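Local coordinates for outer membrane protein assembly factor BamA (Haemophilus ducreyi, PDB 4K3C) that probably assembles and inserts beta-barrel proteins into the outer membrane as part of the Bam complex, here as the barrel with its last two POTRA domains, at residues 81-86 / 146-151; 129-134 / 154-159; 262-267 / 310-315; 363-368 / 436-441. All blocks are in the same frame, centred on the assembly; numbering follows the deposited sequence.

Overall arrangement
From the N terminus, the chain runs through two POTRA domains and then into the transmembrane barrel. Contact 1 closes a loop of 59 residues, bringing 146-151 back beside 81-86 in the second POTRA domain. Contact 2 opens inside that loop at 129-134 and closes beyond it at 154-159, so the two cross; strand 147-156 serves both, pairing with strand 84-91 in contact 1 and strand 131-136 in contact 2. Contacts 3 and 4 follow in series, closing loops of 42 and 67 residues, each joining neighbouring antiparallel strands of the barrel. Their centres lie about 34 Å apart, and contact 2, close to the POTRA-barrel junction, is centred about 33 Å from contact 3.

Contact 1: 81-86 / 146-151; sequences RRIYVR and DQVDII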
# COMPACT_ATOMS: atom_id res chain seq x y z
N ARG A 81 -31.08 21.60 -28.40
CA ARG A 81 -30.20 22.76 -28.44
C ARG A 81 -28.87 22.44 -27.77
O ARG A 81 -28.76 21.47 -27.01
CB ARG A 81 -30.84 23.97 -27.75
N ARG A 82 -27.85 23.25 -28.05
CA ARG A 82 -26.56 23.14 -27.40
C ARG A 82 -26.62 23.86 -26.05
O ARG A 82 -26.89 25.06 -26.00
CB ARG A 82 -25.44 23.71 -28.27
CG ARG A 82 -24.13 24.01 -27.54
CD ARG A 82 -23.97 25.51 -27.27
NE ARG A 82 -22.75 25.86 -26.54
CZ ARG A 82 -21.53 25.78 -27.06
NH1 ARG A 82 -20.48 26.14 -26.33
NH2 ARG A 82 -21.35 25.35 -28.30
N ILE A 83 -26.38 23.11 -24.98
CA ILE A 83 -26.57 23.63 -23.62
C ILE A 83 -25.29 24.23 -23.03
O ILE A 83 -24.30 23.52 -22.81
CB ILE A 83 -27.12 22.53 -22.70
CG1 ILE A 83 -27.97 21.54 -23.51
CG2 ILE A 83 -27.94 23.14 -21.59
CD1 ILE A 83 -28.59 20.44 -22.69
N TYR A 84 -25.32 25.53 -22.77
CA TYR A 84 -24.16 26.25 -22.25
C TYR A 84 -24.20 26.39 -20.72
O TYR A 84 -25.14 26.97 -20.17
CB TYR A 84 -24.08 27.63 -22.93
CG TYR A 84 -23.12 28.61 -22.29
CD1 TYR A 84 -21.76 28.53 -22.52
CD2 TYR A 84 -23.59 29.64 -21.48
CE1 TYR A 84 -20.88 29.43 -21.95
CE2 TYR A 84 -22.73 30.54 -20.90
CZ TYR A 84 -21.37 30.44 -21.13
OH TYR A 84 -20.51 31.34 -20.55
N VAL A 85 -23.19 25.85 -20.04
CA VAL A 85 -23.15 25.90 -18.58
C VAL A 85 -22.59 27.22 -18.05
O VAL A 85 -21.45 27.59 -18.34
CB VAL A 85 -22.33 24.73 -17.98
CG1 VAL A 85 -22.08 24.97 -16.50
CG2 VAL A 85 -23.06 23.42 -18.20
N ARG A 86 -23.42 27.92 -17.29
CA ARG A 86 -23.06 29.22 -16.74
C ARG A 86 -22.09 29.07 -15.57
O ARG A 86 -20.95 29.55 -15.62
CB ARG A 86 -24.32 29.98 -16.32
CG ARG A 86 -24.17 31.49 -16.20
CD ARG A 86 -24.12 31.91 -14.74
NE ARG A 86 -25.27 31.42 -13.98
CZ ARG A 86 -26.39 32.10 -13.79
NH1 ARG A 86 -26.54 33.31 -14.30
NH2 ARG A 86 -27.38 31.56 -13.07
N ASP A 146 -31.21 29.00 -23.05
CA ASP A 146 -30.22 27.99 -23.47
C ASP A 146 -29.00 27.82 -22.53
O ASP A 146 -28.19 26.91 -22.71
CB ASP A 146 -29.83 28.15 -24.95
CG ASP A 146 -28.38 28.58 -25.14
OD1 ASP A 146 -28.09 29.78 -25.03
OD2 ASP A 146 -27.53 27.70 -25.43
N GLN A 147 -28.89 28.68 -21.51
CA GLN A 147 -27.86 28.51 -20.48
C GLN A 147 -28.35 27.62 -19.34
O GLN A 147 -29.56 27.51 -19.12
CB GLN A 147 -27.43 29.87 -19.91
CG GLN A 147 -26.86 30.85 -20.92
CD GLN A 147 -26.22 32.06 -20.25
OE1 GLN A 147 -25.78 31.99 -19.10
NE2 GLN A 147 -26.17 33.17 -20.98
N VAL A 148 -27.43 26.98 -18.62
CA VAL A 148 -27.80 26.22 -17.42
C VAL A 148 -26.81 26.33 -16.27
O VAL A 148 -25.59 26.37 -16.47
CB VAL A 148 -27.99 24.70 -17.67
CG1 VAL A 148 -29.25 24.43 -18.47
CG2 VAL A 148 -26.74 24.10 -18.32
N ASP A 149 -27.37 26.37 -15.07
CA ASP A 149 -26.61 26.15 -13.85
C ASP A 149 -26.79 24.69 -13.48
O ASP A 149 -27.91 24.17 -13.51
CB ASP A 149 -27.14 27.04 -12.73
CG ASP A 149 -26.65 28.47 -12.84
OD1 ASP A 149 -25.47 28.67 -13.19
OD2 ASP A 149 -27.46 29.40 -12.57
N ILE A 150 -25.70 24.02 -13.15
CA ILE A 150 -25.78 22.65 -12.66
C ILE A 150 -25.44 22.55 -11.16
O ILE A 150 -24.27 22.69 -10.76
CB ILE A 150 -24.92 21.70 -13.52
CG1 ILE A 150 -24.63 20.39 -12.77
CG2 ILE A 150 -23.62 22.38 -13.93
CD1 ILE A 150 -23.80 19.42 -13.57
N ILE A 151 -26.47 22.33 -10.34
CA ILE A 151 -26.33 22.30 -8.88
C ILE A 151 -26.07 20.88 -8.36
O ILE A 151 -26.60 19.91 -8.90
CB ILE A 151 -27.57 22.91 -8.17
CG1 ILE A 151 -28.38 21.83 -7.43
CG2 ILE A 151 -28.44 23.67 -9.15
CD1 ILE A 151 -29.71 22.31 -6.87
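Tyr-84 carries CG anti to its backbone N (chi1 167°), while Gln-147 holds CG beside its own N (chi1 -59°), laying the two side chains side by side, pointing the same way. Gln-147 CG meets the ring edge at Tyr-84 CD2, 3.5 Å away and in the ring plane. The amide plane stands nearly perpendicular to the ring. Both residues are partly exposed, which suits side chains that pack through carbon and keep a polar end.

The opposite face, with Val-85, Val-148 and Ile-150, is apolar and buried; Ile-83 joins it from the loop before the strand. Val-148 CG2 lies 3.6 Å from Ile-83 CG2 and 3.7 Å from Val-85 CG2, and Ile-150 CG2 extends the cluster against Val-85 CG1. Beta-branched residues fill such a face compactly and suit extended backbone.

Backbone bonds set this register: Tyr-84 N to Asp-146 O at 3.2 Å, Val-148 N to Tyr-84 O at 2.8 Å, and Arg-86 N to Val-148 O at 2.8 Å. Beyond them Arg-86 forms a salt bridge with Asp-149. Its NE donates to Asp-149 OD1 at 2.9 Å, on the syn side of a carboxylate nearly coplanar with the guanidinium; the NH2 arm is modelled too close to be relied on. Asp-149 is buried, and the arginine probably offsets its charge; Lys-87 N adds a weak hydrogen bond to OD1 and Arg-89 a long, weak ion pair with OD2. The parallel pairing of strands 84-91 and 147-156, first and last of this second POTRA domain, is characteristic of the POTRA fold.

Contact 2: 129-134 / 154-159; sequences GFYETV and IKERNT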
# COMPACT_ATOMS: atom_id res chain seq x y z
N GLY A 129 -16.87 8.82 0.15
CA GLY A 129 -17.32 8.44 1.47
C GLY A 129 -17.92 9.60 2.25
O GLY A 129 -18.55 9.39 3.29
N PHE A 130 -17.76 10.81 1.74
CA PHE A 130 -18.12 12.00 2.50
C PHE A 130 -19.61 12.24 2.58
O PHE A 130 -20.08 12.94 3.47
CB PHE A 130 -17.46 13.23 1.90
CG PHE A 130 -15.97 13.21 2.01
CD1 PHE A 130 -15.35 12.46 2.98
CD2 PHE A 130 -15.20 13.96 1.14
CE1 PHE A 130 -13.97 12.45 3.08
CE2 PHE A 130 -13.83 13.95 1.25
CZ PHE A 130 -13.22 13.20 2.21
N TYR A 131 -20.35 11.71 1.63
CA TYR A 131 -21.76 12.03 1.52
C TYR A 131 -22.58 10.78 1.38
O TYR A 131 -22.10 9.79 0.91
CB TYR A 131 -22.00 12.89 0.31
CG TYR A 131 -20.89 13.85 0.02
CD1 TYR A 131 -20.73 14.99 0.73
CD2 TYR A 131 -19.99 13.59 -0.98
CE1 TYR A 131 -19.72 15.84 0.47
CE2 TYR A 131 -18.97 14.44 -1.24
CZ TYR A 131 -18.85 15.56 -0.51
OH TYR A 131 -17.83 16.41 -0.77
N GLU A 132 -23.83 10.85 1.80
CA GLU A 132 -24.74 9.72 1.67
C GLU A 132 -25.39 9.81 0.32
O GLU A 132 -25.69 8.82 -0.31
CB GLU A 132 -25.84 9.79 2.72
CG GLU A 132 -25.42 9.48 4.12
CD GLU A 132 -25.42 8.01 4.43
OE1 GLU A 132 -25.80 7.21 3.57
OE2 GLU A 132 -25.04 7.63 5.54
N THR A 133 -25.60 11.04 -0.11
CA THR A 133 -26.45 11.39 -1.21
C THR A 133 -25.78 12.45 -2.05
O THR A 133 -25.35 13.45 -1.53
CB THR A 133 -27.73 11.97 -0.63
OG1 THR A 133 -28.47 10.93 -0.01
CG2 THR A 133 -28.59 12.64 -1.66
N VAL A 134 -25.76 12.23 -3.34
CA VAL A 134 -25.30 13.24 -4.25
C VAL A 134 -26.27 13.24 -5.39
O VAL A 134 -26.56 12.20 -5.94
CB VAL A 134 -23.94 12.89 -4.75
CG1 VAL A 134 -23.41 13.99 -5.58
CG2 VAL A 134 -23.05 12.65 -3.60
N ILE A 154 -26.00 17.73 -1.84
CA ILE A 154 -25.48 16.62 -1.06
C ILE A 154 -26.08 16.52 0.36
O ILE A 154 -26.53 17.50 0.93
CB ILE A 154 -23.93 16.60 -1.04
CG1 ILE A 154 -23.39 16.73 0.38
CG2 ILE A 154 -23.38 17.71 -1.91
CD1 ILE A 154 -23.23 18.14 0.85
N LYS A 155 -26.11 15.29 0.87
CA LYS A 155 -26.40 15.04 2.28
C LYS A 155 -25.09 14.65 2.95
O LYS A 155 -24.51 13.61 2.64
CB LYS A 155 -27.42 13.91 2.42
CG LYS A 155 -27.75 13.53 3.86
CD LYS A 155 -28.54 14.63 4.53
CE LYS A 155 -28.45 14.54 6.06
NZ LYS A 155 -29.27 15.62 6.71
N GLU A 156 -24.61 15.51 3.86
CA GLU A 156 -23.39 15.25 4.61
C GLU A 156 -23.57 13.97 5.39
O GLU A 156 -24.70 13.55 5.64
CB GLU A 156 -23.12 16.38 5.60
CG GLU A 156 -22.96 17.76 4.98
CD GLU A 156 -21.54 18.05 4.58
OE1 GLU A 156 -20.72 17.12 4.56
OE2 GLU A 156 -21.23 19.23 4.30
N ARG A 157 -22.48 13.35 5.81
CA ARG A 157 -22.62 12.09 6.49
C ARG A 157 -21.53 11.88 7.53
O ARG A 157 -20.46 12.48 7.42
CB ARG A 157 -22.63 10.95 5.48
CG ARG A 157 -21.27 10.39 5.14
CD ARG A 157 -21.40 8.99 4.58
NE ARG A 157 -20.11 8.31 4.55
CZ ARG A 157 -19.91 7.07 4.99
NH1 ARG A 157 -20.92 6.37 5.48
NH2 ARG A 157 -18.69 6.54 4.92
N ASN A 158 -21.81 11.04 8.52
CA ASN A 158 -20.85 10.72 9.57
C ASN A 158 -19.57 10.08 9.01
O ASN A 158 -19.57 8.92 8.61
CB ASN A 158 -21.48 9.83 10.65
CG ASN A 158 -20.62 9.72 11.91
OD1 ASN A 158 -19.50 10.22 11.96
ND2 ASN A 158 -21.16 9.08 12.95
N THR A 159 -18.50 10.85 9.00
CA THR A 159 -17.25 10.42 8.40
C THR A 159 -16.26 10.07 9.49
O THR A 159 -15.04 10.03 9.27
CB THR A 159 -16.69 11.51 7.48
OG1 THR A 159 -17.08 12.81 7.98
CG2 THR A 159 -17.28 11.35 6.07
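Lys-155 O receives the N-H of Glu-132 at 3.0 Å in a nearly straight bond (164°), and Tyr-131 CA also approaches this oxygen, at 3.4 Å. One step along, Lys-155 N donates to Thr-133 O at 3.1 Å, and Ile-154 CA comes to 3.2 Å from the same acceptor. Beside these bonds Thr-133 CB packs on Lys-155 CB at 3.6 Å. The lysine then leads its amine away from the contact, which suits an exposed position where only the aliphatic base packs.

Farther along, Glu-132 CG touches Arg-157 CB at 3.4 Å as the two side chains cross at about a right angle. Their charged ends attract only at a distance, with Glu-132 OE2 4.3 Å from Arg-157 NH1, beyond a salt bridge. Thr-159 places its methyl, CG2, at the ring edge of Phe-130, 3.8 Å from CD1.

The paired residues belong to the beta hairpin of strands 131-136 and 147-156 in the second POTRA domain; 129-130 and 157-159 run on from it as loop. Tyr-131 pairs with Glu-156 and Val-134 with Ile-154, so four residues face three; the extra one is taken up where the chain turns a corner at Glu-132. Gly-129 adopts a positive phi (99°) at which a CB would strike the preceding carbonyl.

In the next shell, Tyr-131 lies against Leu-101 and Leu-125 of the two POTRA helices, and Phe-130 CB covers the centre of one face of the Tyr-131 ring. Glu-156 is held by Thr-96 OG1 and Val-95 N, while Thr-159 OG1 bonds Asp-183 O on barrel strand 175-185.

Contact 3: 262-267 / 310-315; sequences YYLGLG and LSFGWN
Tyr-263 lays its ring directly on the backbone of Gly-313, whose lack of a side chain makes the hollow that receives it. With CG between the backbone N and the carbonyl carbon (chi1 63°), the ring folds over the neighbouring strand: Gly-313 CA sits 3.6 Å from the ring centroid in a CH-pi contact, and Gly-313 N lies over the ring centre. Asn-315 ND2 completes the fit at the ring edge, 3.7 Å from Tyr-263 CE2, with its amide nearly coplanar to the ring; Asn-315 OD1 is bonded to Asn-332.

On the other face the bumps are mostly apolar. Leu-264 CD2 fits against Phe-312, 3.8 Å from CB and at the edge of the ring. Leu-310 CD1 turns in over the backbone to Leu-266 CD2 at 4.0 Å. Tyr-262 and Trp-314 run side by side with planes 21° apart but barely overlapping, and are modelled too close for finer detail to be trusted.

Between the strands, Tyr-263 and Gly-313 form a hydrogen-bonded antiparallel pair, N to O 3.1 Å each way. Gly-265 and Ser-311, both small, form the next pair, Gly-265 N reaching Ser-311 O at 2.7 Å. Aromatic and leucine side chains on the surface, and a cross-strand aromatic-glycine joint that resembles the mortise-tenon pairing of outer-membrane barrels, are consistent with the membrane-spanning antiparallel wall of an Omp85 barrel.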
# COMPACT_ATOMS: atom_id res chain seq x y z
N TYR A 262 6.02 7.98 -5.46
CA TYR A 262 7.23 8.31 -4.75
C TYR A 262 6.82 8.96 -3.47
O TYR A 262 5.66 9.29 -3.29
CB TYR A 262 8.10 9.28 -5.57
CG TYR A 262 8.42 8.63 -6.88
CD1 TYR A 262 9.50 7.76 -7.00
CD2 TYR A 262 7.59 8.80 -7.98
CE1 TYR A 262 9.77 7.11 -8.19
CE2 TYR A 262 7.85 8.16 -9.17
CZ TYR A 262 8.93 7.31 -9.27
OH TYR A 262 9.16 6.68 -10.47
N TYR A 263 7.76 9.11 -2.56
CA TYR A 263 7.52 9.98 -1.42
C TYR A 263 8.83 10.60 -0.96
O TYR A 263 9.92 10.04 -1.18
CB TYR A 263 6.81 9.23 -0.30
CG TYR A 263 7.63 8.10 0.25
CD1 TYR A 263 8.61 8.33 1.20
CD2 TYR A 263 7.42 6.81 -0.16
CE1 TYR A 263 9.38 7.32 1.72
CE2 TYR A 263 8.19 5.77 0.35
CZ TYR A 263 9.16 6.04 1.30
OH TYR A 263 9.94 5.03 1.82
N LEU A 264 8.72 11.79 -0.37
CA LEU A 264 9.82 12.47 0.29
C LEU A 264 9.33 12.86 1.68
O LEU A 264 8.22 13.38 1.82
CB LEU A 264 10.20 13.74 -0.46
CG LEU A 264 11.32 13.75 -1.49
CD1 LEU A 264 11.62 15.19 -1.95
CD2 LEU A 264 12.60 13.04 -0.99
N GLY A 265 10.14 12.62 2.70
CA GLY A 265 9.76 13.03 4.05
C GLY A 265 10.90 13.60 4.85
O GLY A 265 12.06 13.27 4.62
N LEU A 266 10.57 14.48 5.78
CA LEU A 266 11.48 14.95 6.82
C LEU A 266 10.87 14.53 8.14
O LEU A 266 9.64 14.54 8.30
CB LEU A 266 11.54 16.47 6.81
CG LEU A 266 12.08 17.10 5.54
CD1 LEU A 266 11.68 18.59 5.45
CD2 LEU A 266 13.60 16.92 5.49
N GLY A 267 11.71 14.17 9.10
CA GLY A 267 11.22 13.83 10.42
C GLY A 267 12.22 14.07 11.53
O GLY A 267 13.43 13.91 11.36
N LEU A 310 16.03 12.43 6.53
CA LEU A 310 15.43 12.60 5.21
C LEU A 310 15.01 11.26 4.64
O LEU A 310 15.72 10.26 4.81
CB LEU A 310 16.40 13.28 4.25
CG LEU A 310 15.94 13.39 2.80
CD1 LEU A 310 14.68 14.21 2.70
CD2 LEU A 310 17.06 14.00 1.98
N SER A 311 13.85 11.22 3.98
CA SER A 311 13.31 9.95 3.51
C SER A 311 12.75 10.04 2.11
O SER A 311 12.05 11.01 1.78
CB SER A 311 12.22 9.44 4.45
OG SER A 311 12.80 9.07 5.68
N PHE A 312 13.07 9.03 1.31
CA PHE A 312 12.64 8.97 -0.08
C PHE A 312 12.28 7.54 -0.34
O PHE A 312 12.89 6.64 0.22
CB PHE A 312 13.79 9.41 -1.00
CG PHE A 312 15.11 9.48 -0.30
CD1 PHE A 312 15.88 8.34 -0.14
CD2 PHE A 312 15.58 10.67 0.22
CE1 PHE A 312 17.10 8.39 0.53
CE2 PHE A 312 16.79 10.71 0.89
CZ PHE A 312 17.55 9.58 1.04
N GLY A 313 11.28 7.31 -1.17
CA GLY A 313 10.92 5.95 -1.53
C GLY A 313 10.25 5.91 -2.88
O GLY A 313 9.77 6.94 -3.37
N TRP A 314 10.22 4.72 -3.49
CA TRP A 314 9.49 4.53 -4.72
C TRP A 314 8.67 3.27 -4.65
O TRP A 314 9.16 2.24 -4.18
CB TRP A 314 10.45 4.46 -5.90
CG TRP A 314 9.83 3.86 -7.12
CD1 TRP A 314 8.74 4.31 -7.81
CD2 TRP A 314 10.26 2.67 -7.79
NE1 TRP A 314 8.47 3.49 -8.86
CE2 TRP A 314 9.39 2.47 -8.88
CE3 TRP A 314 11.30 1.75 -7.58
CZ2 TRP A 314 9.52 1.39 -9.76
CZ3 TRP A 314 11.43 0.67 -8.45
CH2 TRP A 314 10.55 0.51 -9.53
N ASN A 315 7.43 3.32 -5.12
CA ASN A 315 6.55 2.18 -4.95
C ASN A 315 5.85 1.70 -6.18
O ASN A 315 4.96 2.37 -6.71
CB ASN A 315 5.53 2.43 -3.86
CG ASN A 315 6.10 2.19 -2.51
OD1 ASN A 315 6.20 1.04 -2.07
ND2 ASN A 315 6.51 3.27 -1.85

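Contact 4: 363-368 / 436-441; sequences HKWVIA and LELIIP
Val-366 and Ile-439 form a hydrogen-bonded antiparallel pair, the first of two that knit these segments together. Val-366 N gives to Ile-439 O at 3.2 Å, and Ile-439 N returns a bond to Val-366 O at 2.9 Å. The second pair has Ala-368 N to Glu-437 O at 2.9 Å and Glu-437 N to Ala-368 O at 2.7 Å.

CH-pi contacts gather around Trp-365, which turns one face of its indole toward the chain opposite: Pro-441 CD lies over the five-membered ring, 3.6 Å from its centroid, and Ile-440 CB lies 4.1 Å from the centroid of the six-membered ring. Carbons next to the proline nitrogen carry slightly polarised hydrogens, which suits them to an electron-rich indole. Proline has no N-H to give to a neighbouring strand.

Apolar packing divides between the faces. Leu-438 CD1 meets the Trp-365 rim at CZ3, 4.0 Å away, and Ile-367 CG2 touches Leu-436 CD2; these largely apolar side chains lie on the surface, consistent with contact to lipid. On the opposite face Val-366 CG1 lies beside Ile-439 CD1 at 3.7 Å. There Glu-437 CG, set between the backbone N and the carbonyl carbon (chi1 49°), meets the small CB of Ala-368. Being buried, that acid needs partners: Ser-456 OG bonds OE2, while Lys-370 and Arg-399 lie at longer, weak ion-pair distances from OE1.

Strand 346-358 flanks the 363-368 side, bonding Ile-367 through Ile-357, and strand 453-465 flanks the other, bonding Leu-438 through Val-457, as in a continuous barrel wall.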
# COMPACT_ATOMS: atom_id res chain seq x y z
N HIS A 363 -5.00 -20.16 -13.63
CA HIS A 363 -4.43 -19.38 -12.51
C HIS A 363 -4.37 -20.09 -11.17
O HIS A 363 -3.96 -19.52 -10.17
CB HIS A 363 -4.99 -17.96 -12.41
CG HIS A 363 -4.41 -17.02 -13.42
ND1 HIS A 363 -4.24 -15.67 -13.18
CD2 HIS A 363 -3.97 -17.23 -14.68
CE1 HIS A 363 -3.70 -15.10 -14.24
NE2 HIS A 363 -3.53 -16.02 -15.17
N LYS A 364 -4.73 -21.37 -11.17
CA LYS A 364 -4.64 -22.19 -9.97
C LYS A 364 -3.21 -22.62 -9.62
O LYS A 364 -2.88 -22.82 -8.46
CB LYS A 364 -5.54 -23.41 -10.15
CG LYS A 364 -7.03 -23.04 -10.27
CD LYS A 364 -7.83 -24.13 -10.96
CE LYS A 364 -9.32 -23.79 -10.95
NZ LYS A 364 -9.95 -24.22 -9.65
N TRP A 365 -2.36 -22.78 -10.64
CA TRP A 365 -0.96 -23.10 -10.41
C TRP A 365 -0.08 -21.91 -10.74
O TRP A 365 0.10 -21.56 -11.92
CB TRP A 365 -0.51 -24.27 -11.27
CG TRP A 365 -1.21 -25.50 -10.98
CD1 TRP A 365 -2.46 -25.82 -11.35
CD2 TRP A 365 -0.68 -26.65 -10.29
NE1 TRP A 365 -2.78 -27.09 -10.93
CE2 TRP A 365 -1.70 -27.62 -10.28
CE3 TRP A 365 0.55 -26.93 -9.69
CZ2 TRP A 365 -1.53 -28.87 -9.68
CZ3 TRP A 365 0.71 -28.17 -9.08
CH2 TRP A 365 -0.33 -29.13 -9.08
N VAL A 366 0.49 -21.33 -9.69
CA VAL A 366 1.22 -20.08 -9.77
C VAL A 366 2.60 -20.33 -9.19
O VAL A 366 2.73 -21.14 -8.27
CB VAL A 366 0.50 -18.96 -8.97
CG1 VAL A 366 1.39 -17.73 -8.78
CG2 VAL A 366 -0.78 -18.58 -9.66
N ILE A 367 3.62 -19.68 -9.74
CA ILE A 367 4.94 -19.70 -9.13
C ILE A 367 5.17 -18.31 -8.62
O ILE A 367 5.04 -17.36 -9.38
CB ILE A 367 6.08 -20.05 -10.14
CG1 ILE A 367 5.98 -21.50 -10.59
CG2 ILE A 367 7.46 -19.84 -9.52
CD1 ILE A 367 7.25 -22.03 -11.15
N ALA A 368 5.48 -18.19 -7.34
CA ALA A 368 5.76 -16.88 -6.76
C ALA A 368 7.17 -16.82 -6.21
O ALA A 368 7.71 -17.82 -5.73
CB ALA A 368 4.77 -16.54 -5.68
N LEU A 436 11.00 -18.69 -2.95
CA LEU A 436 10.48 -19.24 -4.18
C LEU A 436 9.39 -20.20 -3.73
O LEU A 436 9.64 -21.05 -2.86
CB LEU A 436 11.60 -20.00 -4.89
CG LEU A 436 11.48 -20.49 -6.34
CD1 LEU A 436 11.70 -22.00 -6.45
CD2 LEU A 436 10.18 -20.06 -6.99
N GLU A 437 8.19 -20.08 -4.28
CA GLU A 437 7.15 -21.02 -3.91
C GLU A 437 6.24 -21.44 -5.04
O GLU A 437 5.93 -20.65 -5.93
CB GLU A 437 6.31 -20.54 -2.72
CG GLU A 437 5.76 -19.13 -2.75
CD GLU A 437 5.41 -18.62 -1.33
OE1 GLU A 437 5.94 -17.55 -0.95
OE2 GLU A 437 4.60 -19.28 -0.61
N LEU A 438 5.81 -22.70 -5.00
CA LEU A 438 4.77 -23.20 -5.88
C LEU A 438 3.42 -23.16 -5.18
O LEU A 438 3.18 -23.91 -4.24
CB LEU A 438 5.05 -24.64 -6.32
CG LEU A 438 4.63 -25.04 -7.74
CD1 LEU A 438 4.09 -26.42 -7.74
CD2 LEU A 438 3.62 -24.08 -8.36
N ILE A 439 2.53 -22.30 -5.65
CA ILE A 439 1.15 -22.28 -5.19
C ILE A 439 0.34 -23.30 -5.95
O ILE A 439 0.14 -23.18 -7.15
CB ILE A 439 0.53 -20.94 -5.50
CG1 ILE A 439 1.26 -19.85 -4.75
CG2 ILE A 439 -0.91 -20.96 -5.14
CD1 ILE A 439 0.89 -18.49 -5.22
N ILE A 440 -0.15 -24.31 -5.26
CA ILE A 440 -0.96 -25.31 -5.94
C ILE A 440 -2.40 -25.18 -5.43
O ILE A 440 -2.64 -24.57 -4.39
CB ILE A 440 -0.40 -26.74 -5.73
CG1 ILE A 440 -0.84 -27.31 -4.39
CG2 ILE A 440 1.12 -26.72 -5.84
CD1 ILE A 440 0.01 -26.87 -3.21
N PRO A 441 -3.37 -25.73 -6.17
CA PRO A 441 -4.76 -25.70 -5.70
C PRO A 441 -4.89 -26.38 -4.35
O PRO A 441 -4.22 -27.40 -4.12
CB PRO A 441 -5.49 -26.51 -6.76
CG PRO A 441 -4.67 -26.33 -8.00
CD PRO A 441 -3.26 -26.30 -7.53